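Antigen 43 (Escherichia coli, PDB 4KH3) mediates self-association of Escherichia coli cells as an autotransporter whose alpha domain acts by a Velcro-like mechanism of clumping. Local coordinates at residues T470-D475 against A489-G494; A463-E468 against D481-R486; G436-N441 against T457-K462; T405-A410 against I426-A431. All coordinates share one frame; numbering follows the deposited sequence.

From the N terminus, interaction 4 comes first. It closes a loop of 15 residues between 405-410 and 426-431. Interaction 3 follows and closes another, between 436-441 and 457-462. These two stand in series, and both close before the last pair opens. Interactions 2 and 1 cross: 463-468 is followed by 470-475, then 481-486, then 489-494. Each contact lays one coil of the parallel beta-helix on the next, near the C-terminal end. Interactions 1 and 2 meet inside, where Leu471 packs on Val464 and Leu466. Interaction 3 touches interaction 2 through Lys462 O and Asp481 CB. Interaction 4 touches none of the others.

Interaction 1: T470-D475 against A489-G494; sequences TLTLND and ALKLTG
Leu473 O has two donors near it: Thr493 N, at 3.0 Å from above the carbonyl plane, and Thr496 OG1. The Thr496 hydroxyl also reaches Thr493 O and can give its proton to only one. The strands run parallel, with four more backbone bonds, among them Lys491 N to Leu471 O at 2.8 Å.

Leu471, Leu473, Leu490 and Leu492 share one face. Leu471 and Leu490 lie side by side, each with CG anti to the backbone N (chi1 173° and 169°). Leu471 CD2 meets Leu490 CD1 at 3.8 Å. Leu473 CD1 comes obliquely to the same Leu490 CD1, at 4.2 Å.

The other face is mostly polar. The extended Lys491 chain passes Thr472, with CD 3.8 Å from Thr472 OG1. Thr493 OG1 lies 2.9 Å from Asn474 OD1, and the two side chains cross at about a right angle. The hydroxyl proton has another acceptor within reach, so this bond is not settled. Asp475 OD1 takes Ser495 N.

Strand 469-474 pairs with 451-455 along its other edge. Leu471 also rests on Val464 and Leu466 inside the beta-helix, and strand 488-493 is the outermost of this face within the chain.

Interaction 2: A463-E468 against D481-R486; sequences AVNLNE and DVIAQR
Strands 463-466 and 481-484 run parallel, 4.6 Å apart at the closest, with 18° between their directions. Val464 uses both its N and its O toward 481-486: its N donates to Asp481 O, and its O accepts Ile483 N at 2.9 Å. Further on the pairing weakens. Leu466 N reaches Ile483 O at 3.0 Å, but the bond is bent to 131° at the hydrogen. The next bond, Gln485 N to Leu466 O, is weak. There both chains leave the strand.

Val464, Leu466, Val482 and Ala484 share the inner face. Leu466 CB touches Val482 CG1 at 4.3 Å and Ala484 CB at the same distance. The Leu466 side chain also packs on Leu490, which lies on another face of the coil. This is the plan of a right-handed parallel beta-helix, consistent with the pectate-lyase-like stalk repeats of this protein: like positions of successive coils stack, and aliphatic groups fill the inside.

Outside, Ile483 carries the packing. Its CG1 stands anti to the carbonyl carbon (chi1 -55°). CD1 beyond it meets Ala463 CB at 4.1 Å and Asn465 OD1 at 4.0 Å. Asn465 and Ile483 lie side by side and point the same way. Asn465 ND2 has a weak bond to Glu445 OE2 of the preceding coil. Past the strands, the side chains of Asn467 and Gln485 cross obliquely; the orientation of both amides is doubtful. Glu468 O accepts a bond from Lys446 NZ, and Gln485 O is bonded to Thr488 OG1.

Interaction 3: G436-N441 against T457-K462; sequences GSLTGN and TTLTQK
Leu438 and Leu459 form the tight part of this contact. Their side chains lie side by side and point the same way, with Leu438 CD2 at 3.7 Å from Leu459 CD1. Both have CG anti to the backbone N (chi1 -177° and 178°). The backbone bonds are short here. Leu438 N donates to Thr458 O at 2.8 Å, and Thr460 N donates to Leu438 O at the same distance; both bonds are nearly straight. Before them, Thr458 N reaches Gly436 O at 3.1 Å. Thr457 OG1 next to this bond has two carbonyls in reach, Gly435 O and Ser455 O, and can donate to one at a time.

On the opposite face the packing is lighter. Ser437 CB faces Thr458 CB, and Thr439 CG2 comes obliquely to Thr460 CB at 4.0 Å.

The pairing ends after Thr460. Gly440 N lies near Thr460 O, but the angle is too poor for a hydrogen bond. Gln461 NE2 serves that carbonyl instead, at 2.7 Å. The Gln461 chain bends at chi2 (-71°), and Thr460 O lies nearly in the plane of its amide. OE1 of this buried side chain accepts from Asn420 ND2. Beyond it the contact opens to solvent. Asn441 and Lys462 are exposed and meet mainly through Asn441 O and Lys462 CB, 3.5 Å apart.

The chain turns a corner at Lys462, where one face of the coil gives way to the next. Stacked leucines within, hydroxyl residues without and a corner after a short strand fit the right-handed parallel beta-helix of autotransporter passenger domains.

Interaction 4: T405-A410 against I426-A431; sequences TLNNGA and IREGDA
Asn407 OD1 accepts Arg427 N at 2.9 Å, with the donor nearly along the C=O axis. Asn407 CG stands anti to the carbonyl carbon (chi1 -71°). The side-chain oxygen takes this N-H where 426-431 leaves the strand; Arg427 N is 4.1 Å from Leu406 O. Two backbone bonds follow: Asn408 N to Glu428 O at 2.8 Å, and Gly409 N to Asp430 O at 2.9 Å. A type I' turn from Asn407 to Ala410 presents these N-H groups, and Ala410 N closes it on Asn407 O.

The apolar contacts are on the buried side. Leu406 CB lies 3.7 Å from Ile426 CG1 and 3.8 Å from Ala431 CB. Leu406 CD1 meets Ile426 CD1 at 4.1 Å.

At the outer side, Asn408 and Glu428 touch without a bond between their polar ends. Asn408 OD1 lies 3.5 Å from Glu428 CG. The amide and carboxylate planes are 85° apart, and Asn408 ND2 bonds Asn389 OD1.

The pair thus stacks one corner of the beta-helix on the next. Strand 382-389 continues the stack behind Leu406, Asn407 and Ala410. On the other side, Ile426 and Ala431 pack on Leu452 of strand 451-455.

Interaction 1: T470-D475 against A489-G494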
loop_
_atom_site.group_PDB
_atom_site.type_symbol
_atom_site.label_atom_id
_atom_site.label_comp_id
_atom_site.label_asym_id
_atom_site.label_seq_id
_atom_site.Cartn_x
_atom_site.Cartn_y
_atom_site.Cartn_z
ATOM N N THR A 470 23.451 -26.823 22.914
ATOM C CA THR A 470 24.392 -25.797 23.356
ATOM C C THR A 470 23.750 -24.660 24.153
ATOM O O THR A 470 22.716 -24.121 23.769
ATOM C CB THR A 470 25.095 -25.166 22.140
ATOM O OG1 THR A 470 25.815 -26.178 21.430
ATOM C CG2 THR A 470 26.054 -24.049 22.570
ATOM N N LEU A 471 24.382 -24.291 25.259
ATOM C CA LEU A 471 23.993 -23.103 25.993
ATOM C C LEU A 471 25.140 -22.126 25.910
ATOM O O LEU A 471 26.258 -22.437 26.326
ATOM C CB LEU A 471 23.707 -23.442 27.456
ATOM C CG LEU A 471 23.443 -22.236 28.358
ATOM C CD1 LEU A 471 22.248 -21.445 27.851
ATOM C CD2 LEU A 471 23.225 -22.669 29.797
ATOM N N THR A 472 24.880 -20.951 25.356
ATOM C CA THR A 472 25.924 -19.942 25.228
ATOM C C THR A 472 25.583 -18.747 26.092
ATOM O O THR A 472 24.491 -18.189 25.998
ATOM C CB THR A 472 26.117 -19.505 23.767
ATOM O OG1 THR A 472 26.654 -20.599 23.011
ATOM C CG2 THR A 472 27.066 -18.323 23.679
ATOM N N LEU A 473 26.512 -18.367 26.957
ATOM C CA LEU A 473 26.278 -17.255 27.854
ATOM C C LEU A 473 27.217 -16.128 27.473
ATOM O O LEU A 473 28.387 -16.124 27.852
ATOM C CB LEU A 473 26.513 -17.677 29.300
ATOM C CG LEU A 473 25.740 -18.908 29.760
ATOM C CD1 LEU A 473 26.089 -19.237 31.200
ATOM C CD2 LEU A 473 24.254 -18.681 29.622
ATOM N N ASN A 474 26.699 -15.176 26.708
ATOM C CA ASN A 474 27.511 -14.078 26.214
ATOM C C ASN A 474 27.221 -12.794 26.985
ATOM O O ASN A 474 26.056 -12.478 27.253
ATOM C CB ASN A 474 27.277 -13.896 24.711
ATOM C CG ASN A 474 28.055 -12.736 24.139
ATOM O OD1 ASN A 474 29.284 -12.759 24.090
ATOM N ND2 ASN A 474 27.339 -11.712 23.692
ATOM N N ASP A 475 28.287 -12.083 27.361
ATOM C CA ASP A 475 28.194 -10.809 28.086
ATOM C C ASP A 475 27.131 -10.777 29.192
ATOM O O ASP A 475 26.451 -9.767 29.373
ATOM C CB ASP A 475 27.945 -9.659 27.103
ATOM C CG ASP A 475 29.111 -9.431 26.157
ATOM O OD1 ASP A 475 30.247 -9.815 26.505
ATOM O OD2 ASP A 475 28.899 -8.853 25.066
ATOM N N ALA A 489 26.973 -28.806 25.336
ATOM C CA ALA A 489 28.124 -27.928 25.327
ATOM C C ALA A 489 27.718 -26.633 26.017
ATOM O O ALA A 489 26.621 -26.130 25.811
ATOM C CB ALA A 489 28.580 -27.662 23.901
ATOM N N LEU A 490 28.594 -26.111 26.859
ATOM C CA LEU A 490 28.319 -24.872 27.552
ATOM C C LEU A 490 29.418 -23.896 27.217
ATOM O O LEU A 490 30.582 -24.178 27.471
ATOM C CB LEU A 490 28.296 -25.098 29.063
ATOM C CG LEU A 490 28.276 -23.794 29.873
ATOM C CD1 LEU A 490 26.968 -23.038 29.667
ATOM C CD2 LEU A 490 28.524 -24.040 31.352
ATOM N N LYS A 491 29.058 -22.750 26.649
ATOM C CA LYS A 491 30.053 -21.745 26.293
ATOM C C LYS A 491 29.895 -20.467 27.107
ATOM O O LYS A 491 28.794 -19.941 27.257
ATOM C CB LYS A 491 29.978 -21.419 24.800
ATOM C CG LYS A 491 30.231 -22.605 23.890
ATOM C CD LYS A 491 30.023 -22.253 22.422
ATOM C CE LYS A 491 30.110 -23.513 21.567
ATOM N NZ LYS A 491 29.667 -23.299 20.161
ATOM N N LEU A 492 31.008 -19.964 27.621
ATOM C CA LEU A 492 31.024 -18.680 28.301
ATOM C C LEU A 492 31.844 -17.695 27.478
ATOM O O LEU A 492 33.065 -17.814 27.384
ATOM C CB LEU A 492 31.618 -18.827 29.704
ATOM C CG LEU A 492 30.705 -19.345 30.828
ATOM C CD1 LEU A 492 30.184 -20.759 30.571
ATOM C CD2 LEU A 492 31.426 -19.271 32.165
ATOM N N THR A 493 31.178 -16.729 26.861
ATOM C CA THR A 493 31.873 -15.798 25.985
ATOM C C THR A 493 31.716 -14.352 26.435
ATOM O O THR A 493 30.821 -14.014 27.208
ATOM C CB THR A 493 31.382 -15.925 24.538
ATOM O OG1 THR A 493 30.006 -15.532 24.464
ATOM C CG2 THR A 493 31.513 -17.359 24.054
ATOM N N GLY A 494 32.595 -13.496 25.935
ATOM C CA GLY A 494 32.575 -12.096 26.303
ATOM C C GLY A 494 32.886 -11.840 27.765
ATOM O O GLY A 494 33.814 -12.419 28.328
#

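Interaction 2: A463-E468 against D481-R486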
loop_
_atom_site.group_PDB
_atom_site.type_symbol
_atom_site.label_atom_id
_atom_site.label_comp_id
_atom_site.label_asym_id
_atom_site.label_seq_id
_atom_site.Cartn_x
_atom_site.Cartn_y
_atom_site.Cartn_z
ATOM N N ALA A 463 18.214 -23.098 38.811
ATOM C CA ALA A 463 18.977 -24.099 38.090
ATOM C C ALA A 463 18.751 -23.948 36.600
ATOM O O ALA A 463 17.666 -23.572 36.166
ATOM C CB ALA A 463 18.571 -25.503 38.536
ATOM N N VAL A 464 19.781 -24.244 35.820
ATOM C CA VAL A 464 19.617 -24.384 34.388
ATOM C C VAL A 464 19.850 -25.845 34.045
ATOM O O VAL A 464 20.956 -26.342 34.181
ATOM C CB VAL A 464 20.620 -23.516 33.630
ATOM C CG1 VAL A 464 20.464 -23.713 32.120
ATOM C CG2 VAL A 464 20.434 -22.059 34.008
ATOM N N ASN A 465 18.803 -26.545 33.631
ATOM C CA ASN A 465 18.959 -27.936 33.244
ATOM C C ASN A 465 19.392 -28.049 31.792
ATOM O O ASN A 465 18.562 -28.029 30.880
ATOM C CB ASN A 465 17.669 -28.726 33.478
ATOM C CG ASN A 465 17.275 -28.778 34.941
ATOM O OD1 ASN A 465 17.954 -29.401 35.761
ATOM N ND2 ASN A 465 16.166 -28.132 35.276
ATOM N N LEU A 466 20.700 -28.160 31.583
ATOM C CA LEU A 466 21.257 -28.315 30.248
ATOM C C LEU A 466 21.231 -29.779 29.840
ATOM O O LEU A 466 22.162 -30.521 30.136
ATOM C CB LEU A 466 22.685 -27.777 30.222
ATOM C CG LEU A 466 23.457 -27.810 28.909
ATOM C CD1 LEU A 466 22.586 -27.314 27.778
ATOM C CD2 LEU A 466 24.708 -26.960 29.030
ATOM N N ASN A 467 20.165 -30.189 29.158
ATOM C CA ASN A 467 19.956 -31.603 28.843
ATOM C C ASN A 467 20.451 -32.022 27.477
ATOM O O ASN A 467 20.865 -33.165 27.299
ATOM C CB ASN A 467 18.480 -31.989 28.981
ATOM C CG ASN A 467 17.928 -31.680 30.355
ATOM O OD1 ASN A 467 18.679 -31.564 31.324
ATOM N ND2 ASN A 467 16.609 -31.536 30.448
ATOM N N GLU A 468 20.391 -31.106 26.510
ATOM C CA GLU A 468 20.856 -31.385 25.150
ATOM C C GLU A 468 21.270 -30.097 24.448
ATOM O O GLU A 468 20.765 -29.016 24.761
ATOM C CB GLU A 468 19.786 -32.134 24.342
ATOM C CG GLU A 468 20.275 -32.695 23.001
ATOM C CD GLU A 468 21.336 -33.801 23.145
ATOM O OE1 GLU A 468 22.073 -34.042 22.160
ATOM O OE2 GLU A 468 21.435 -34.438 24.225
ATOM N N ASP A 481 22.763 -22.807 39.128
ATOM C CA ASP A 481 23.474 -24.074 39.063
ATOM C C ASP A 481 23.238 -24.690 37.700
ATOM O O ASP A 481 22.146 -25.192 37.423
ATOM C CB ASP A 481 22.962 -25.049 40.130
ATOM C CG ASP A 481 23.561 -24.791 41.492
ATOM O OD1 ASP A 481 24.329 -23.807 41.632
ATOM O OD2 ASP A 481 23.255 -25.572 42.423
ATOM N N VAL A 482 24.248 -24.661 36.840
ATOM C CA VAL A 482 24.113 -25.343 35.562
ATOM C C VAL A 482 24.276 -26.842 35.766
ATOM O O VAL A 482 25.324 -27.304 36.199
ATOM C CB VAL A 482 25.116 -24.847 34.528
ATOM C CG1 VAL A 482 24.816 -25.476 33.173
ATOM C CG2 VAL A 482 25.059 -23.339 34.438
ATOM N N ILE A 483 23.224 -27.589 35.462
ATOM C CA ILE A 483 23.229 -29.025 35.618
ATOM C C ILE A 483 23.217 -29.682 34.244
ATOM O O ILE A 483 22.165 -29.792 33.608
ATOM C CB ILE A 483 22.013 -29.477 36.434
ATOM C CG1 ILE A 483 21.985 -28.731 37.765
ATOM C CG2 ILE A 483 22.019 -30.997 36.644
ATOM C CD1 ILE A 483 20.726 -28.961 38.549
ATOM N N ALA A 484 24.394 -30.124 33.798
ATOM C CA ALA A 484 24.574 -30.653 32.441
ATOM C C ALA A 484 24.521 -32.172 32.330
ATOM O O ALA A 484 24.764 -32.903 33.291
ATOM C CB ALA A 484 25.873 -30.136 31.833
ATOM N N GLN A 485 24.203 -32.630 31.128
ATOM C CA GLN A 485 24.166 -34.043 30.819
ATOM C C GLN A 485 24.915 -34.261 29.522
ATOM O O GLN A 485 25.280 -33.299 28.841
ATOM C CB GLN A 485 22.730 -34.503 30.641
ATOM C CG GLN A 485 21.854 -34.298 31.847
ATOM C CD GLN A 485 20.404 -34.535 31.520
ATOM O OE1 GLN A 485 19.512 -34.073 32.230
ATOM N NE2 GLN A 485 20.155 -35.258 30.431
ATOM N N ARG A 486 25.132 -35.524 29.173
ATOM C CA ARG A 486 25.838 -35.846 27.943
ATOM C C ARG A 486 25.083 -35.292 26.732
ATOM O O ARG A 486 23.862 -35.136 26.762
ATOM C CB ARG A 486 26.014 -37.356 27.817
ATOM C CG ARG A 486 24.720 -38.113 27.609
ATOM C CD ARG A 486 24.736 -39.450 28.331
ATOM N NE ARG A 486 23.824 -40.413 27.721
ATOM C CZ ARG A 486 23.595 -41.630 28.205
ATOM N NH1 ARG A 486 24.210 -42.021 29.318
ATOM N NH2 ARG A 486 22.751 -42.449 27.583
#

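Interaction 3: G436-N441 against T457-K462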
loop_
_atom_site.group_PDB
_atom_site.type_symbol
_atom_site.label_atom_id
_atom_site.label_comp_id
_atom_site.label_asym_id
_atom_site.label_seq_id
_atom_site.Cartn_x
_atom_site.Cartn_y
_atom_site.Cartn_z
ATOM N N GLY A 436 18.329 -6.718 29.678
ATOM C CA GLY A 436 17.649 -6.608 30.952
ATOM C C GLY A 436 18.071 -7.598 32.011
ATOM O O GLY A 436 19.257 -7.875 32.201
ATOM N N SER A 437 17.074 -8.143 32.695
ATOM C CA SER A 437 17.309 -8.984 33.846
ATOM C C SER A 437 16.170 -9.971 34.007
ATOM O O SER A 437 15.005 -9.627 33.808
ATOM C CB SER A 437 17.438 -8.114 35.097
ATOM O OG SER A 437 17.192 -8.866 36.267
ATOM N N LEU A 438 16.515 -11.203 34.355
ATOM C CA LEU A 438 15.530 -12.217 34.676
ATOM C C LEU A 438 15.938 -12.843 35.997
ATOM O O LEU A 438 17.021 -13.412 36.102
ATOM C CB LEU A 438 15.493 -13.279 33.580
ATOM C CG LEU A 438 14.471 -14.411 33.697
ATOM C CD1 LEU A 438 13.042 -13.887 33.704
ATOM C CD2 LEU A 438 14.660 -15.405 32.568
ATOM N N THR A 439 15.089 -12.729 37.013
ATOM C CA THR A 439 15.407 -13.294 38.322
ATOM C C THR A 439 14.305 -14.214 38.805
ATOM O O THR A 439 13.283 -14.372 38.134
ATOM C CB THR A 439 15.605 -12.205 39.372
ATOM O OG1 THR A 439 14.404 -11.428 39.470
ATOM C CG2 THR A 439 16.757 -11.300 38.977
ATOM N N GLY A 440 14.524 -14.827 39.966
ATOM C CA GLY A 440 13.535 -15.699 40.574
ATOM C C GLY A 440 14.071 -17.048 41.009
ATOM O O GLY A 440 15.269 -17.298 40.962
ATOM N N ASN A 441 13.170 -17.924 41.434
ATOM C CA ASN A 441 13.542 -19.260 41.864
ATOM C C ASN A 441 13.161 -20.265 40.803
ATOM O O ASN A 441 13.073 -21.468 41.066
ATOM C CB ASN A 441 12.846 -19.612 43.182
ATOM C CG ASN A 441 12.881 -18.467 44.177
ATOM O OD1 ASN A 441 11.843 -17.888 44.503
ATOM N ND2 ASN A 441 14.081 -18.120 44.654
ATOM N N THR A 457 22.384 -10.211 29.647
ATOM C CA THR A 457 21.290 -10.356 30.588
ATOM C C THR A 457 21.849 -10.609 31.984
ATOM O O THR A 457 22.903 -11.212 32.140
ATOM C CB THR A 457 20.407 -11.556 30.192
ATOM O OG1 THR A 457 19.984 -11.405 28.832
ATOM C CG2 THR A 457 19.190 -11.657 31.090
ATOM N N THR A 458 21.157 -10.129 33.004
ATOM C CA THR A 458 21.426 -10.617 34.335
ATOM C C THR A 458 20.444 -11.750 34.573
ATOM O O THR A 458 19.250 -11.522 34.715
ATOM C CB THR A 458 21.281 -9.520 35.392
ATOM O OG1 THR A 458 22.320 -8.548 35.204
ATOM C CG2 THR A 458 21.404 -10.112 36.783
ATOM N N LEU A 459 20.952 -12.976 34.584
ATOM C CA LEU A 459 20.110 -14.152 34.748
ATOM C C LEU A 459 20.322 -14.839 36.099
ATOM O O LEU A 459 21.368 -15.432 36.352
ATOM C CB LEU A 459 20.359 -15.139 33.612
ATOM C CG LEU A 459 19.555 -16.424 33.735
ATOM C CD1 LEU A 459 18.077 -16.114 33.666
ATOM C CD2 LEU A 459 19.949 -17.385 32.638
ATOM N N THR A 460 19.321 -14.750 36.966
ATOM C CA THR A 460 19.374 -15.409 38.256
ATOM C C THR A 460 18.236 -16.402 38.372
ATOM O O THR A 460 17.069 -16.028 38.440
ATOM C CB THR A 460 19.269 -14.413 39.394
ATOM O OG1 THR A 460 20.267 -13.399 39.232
ATOM C CG2 THR A 460 19.473 -15.129 40.721
ATOM N N GLN A 461 18.587 -17.677 38.380
ATOM C CA GLN A 461 17.604 -18.743 38.416
ATOM C C GLN A 461 18.121 -19.804 39.356
ATOM O O GLN A 461 19.303 -19.802 39.710
ATOM C CB GLN A 461 17.403 -19.339 37.023
ATOM C CG GLN A 461 16.747 -18.394 36.020
ATOM C CD GLN A 461 15.275 -18.146 36.321
ATOM O OE1 GLN A 461 14.399 -18.849 35.808
ATOM N NE2 GLN A 461 14.999 -17.148 37.164
ATOM N N LYS A 462 17.241 -20.706 39.765
ATOM C CA LYS A 462 17.624 -21.734 40.711
ATOM C C LYS A 462 18.559 -22.719 40.034
ATOM O O LYS A 462 19.573 -23.119 40.596
ATOM C CB LYS A 462 16.396 -22.468 41.229
ATOM C CG LYS A 462 16.715 -23.492 42.309
ATOM C CD LYS A 462 15.675 -24.611 42.337
ATOM C CE LYS A 462 15.788 -25.466 43.598
ATOM N NZ LYS A 462 15.472 -24.687 44.833
#

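Interaction 4: T405-A410 against I426-A431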
loop_
_atom_site.group_PDB
_atom_site.type_symbol
_atom_site.label_atom_id
_atom_site.label_comp_id
_atom_site.label_asym_id
_atom_site.label_seq_id
_atom_site.Cartn_x
_atom_site.Cartn_y
_atom_site.Cartn_z
ATOM N N THR A 405 7.874 -21.319 26.759
ATOM C CA THR A 405 8.602 -22.115 25.787
ATOM C C THR A 405 9.216 -21.265 24.674
ATOM O O THR A 405 8.536 -20.436 24.062
ATOM C CB THR A 405 7.682 -23.165 25.179
ATOM O OG1 THR A 405 7.134 -23.972 26.231
ATOM C CG2 THR A 405 8.443 -24.038 24.194
ATOM N N LEU A 406 10.508 -21.467 24.431
ATOM C CA LEU A 406 11.224 -20.752 23.380
ATOM C C LEU A 406 11.785 -21.743 22.369
ATOM O O LEU A 406 12.723 -22.468 22.673
ATOM C CB LEU A 406 12.360 -19.929 23.978
ATOM C CG LEU A 406 11.995 -18.938 25.088
ATOM C CD1 LEU A 406 13.241 -18.208 25.558
ATOM C CD2 LEU A 406 10.907 -17.941 24.654
ATOM N N ASN A 407 11.199 -21.781 21.175
ATOM C CA ASN A 407 11.618 -22.709 20.129
ATOM C C ASN A 407 11.926 -22.008 18.803
ATOM O O ASN A 407 11.466 -20.890 18.557
ATOM C CB ASN A 407 10.533 -23.754 19.857
ATOM C CG ASN A 407 10.379 -24.765 20.976
ATOM O OD1 ASN A 407 11.306 -25.016 21.743
ATOM N ND2 ASN A 407 9.200 -25.375 21.055
ATOM N N ASN A 408 12.726 -22.678 17.975
ATOM C CA ASN A 408 12.841 -22.391 16.546
ATOM C C ASN A 408 13.005 -20.934 16.138
ATOM O O ASN A 408 12.240 -20.438 15.314
ATOM C CB ASN A 408 11.618 -22.950 15.827
ATOM C CG ASN A 408 11.491 -24.444 15.986
ATOM O OD1 ASN A 408 12.472 -25.173 15.866
ATOM N ND2 ASN A 408 10.282 -24.910 16.260
ATOM N N GLY A 409 14.000 -20.257 16.697
ATOM C CA GLY A 409 14.278 -18.890 16.304
ATOM C C GLY A 409 13.633 -17.874 17.221
ATOM O O GLY A 409 13.696 -16.668 16.972
ATOM N N ALA A 410 13.007 -18.365 18.284
ATOM C CA ALA A 410 12.369 -17.495 19.257
ATOM C C ALA A 410 13.350 -16.471 19.815
ATOM O O ALA A 410 14.526 -16.763 20.032
ATOM C CB ALA A 410 11.768 -18.320 20.376
ATOM N N ILE A 426 13.462 -24.499 26.453
ATOM C CA ILE A 426 13.814 -24.522 25.042
ATOM C C ILE A 426 13.900 -25.980 24.616
ATOM O O ILE A 426 14.705 -26.740 25.146
ATOM C CB ILE A 426 15.162 -23.823 24.782
ATOM C CG1 ILE A 426 15.026 -22.312 24.974
ATOM C CG2 ILE A 426 15.667 -24.131 23.365
ATOM C CD1 ILE A 426 14.976 -21.843 26.405
ATOM N N ARG A 427 13.066 -26.380 23.670
ATOM C CA ARG A 427 12.941 -27.792 23.356
ATOM C C ARG A 427 13.357 -28.167 21.932
ATOM O O ARG A 427 13.545 -29.348 21.622
ATOM C CB ARG A 427 11.504 -28.231 23.609
ATOM C CG ARG A 427 11.027 -27.926 25.017
ATOM C CD ARG A 427 9.622 -28.454 25.262
ATOM N NE ARG A 427 9.522 -29.875 24.947
ATOM C CZ ARG A 427 8.487 -30.427 24.324
ATOM N NH1 ARG A 427 7.457 -29.676 23.953
ATOM N NH2 ARG A 427 8.478 -31.729 24.070
ATOM N N GLU A 428 13.523 -27.168 21.075
ATOM C CA GLU A 428 13.631 -27.411 19.639
ATOM C C GLU A 428 14.175 -26.165 18.937
ATOM O O GLU A 428 13.684 -25.064 19.154
ATOM C CB GLU A 428 12.242 -27.761 19.104
ATOM C CG GLU A 428 12.174 -28.212 17.661
ATOM C CD GLU A 428 10.737 -28.459 17.215
ATOM O OE1 GLU A 428 9.832 -28.422 18.081
ATOM O OE2 GLU A 428 10.509 -28.686 16.005
ATOM N N GLY A 429 15.201 -26.335 18.108
ATOM C CA GLY A 429 15.840 -25.212 17.441
ATOM C C GLY A 429 16.592 -24.263 18.364
ATOM O O GLY A 429 17.031 -24.632 19.449
ATOM N N ASP A 430 16.754 -23.026 17.917
ATOM C CA ASP A 430 17.555 -22.055 18.639
ATOM C C ASP A 430 16.657 -21.098 19.399
ATOM O O ASP A 430 15.473 -20.975 19.093
ATOM C CB ASP A 430 18.398 -21.238 17.656
ATOM C CG ASP A 430 19.526 -22.040 17.029
ATOM O OD1 ASP A 430 19.766 -23.200 17.434
ATOM O OD2 ASP A 430 20.195 -21.485 16.136
ATOM N N ALA A 431 17.229 -20.402 20.375
ATOM C CA ALA A 431 16.501 -19.373 21.095
ATOM C C ALA A 431 17.461 -18.284 21.557
ATOM O O ALA A 431 18.638 -18.548 21.787
ATOM C CB ALA A 431 15.750 -19.975 22.278
#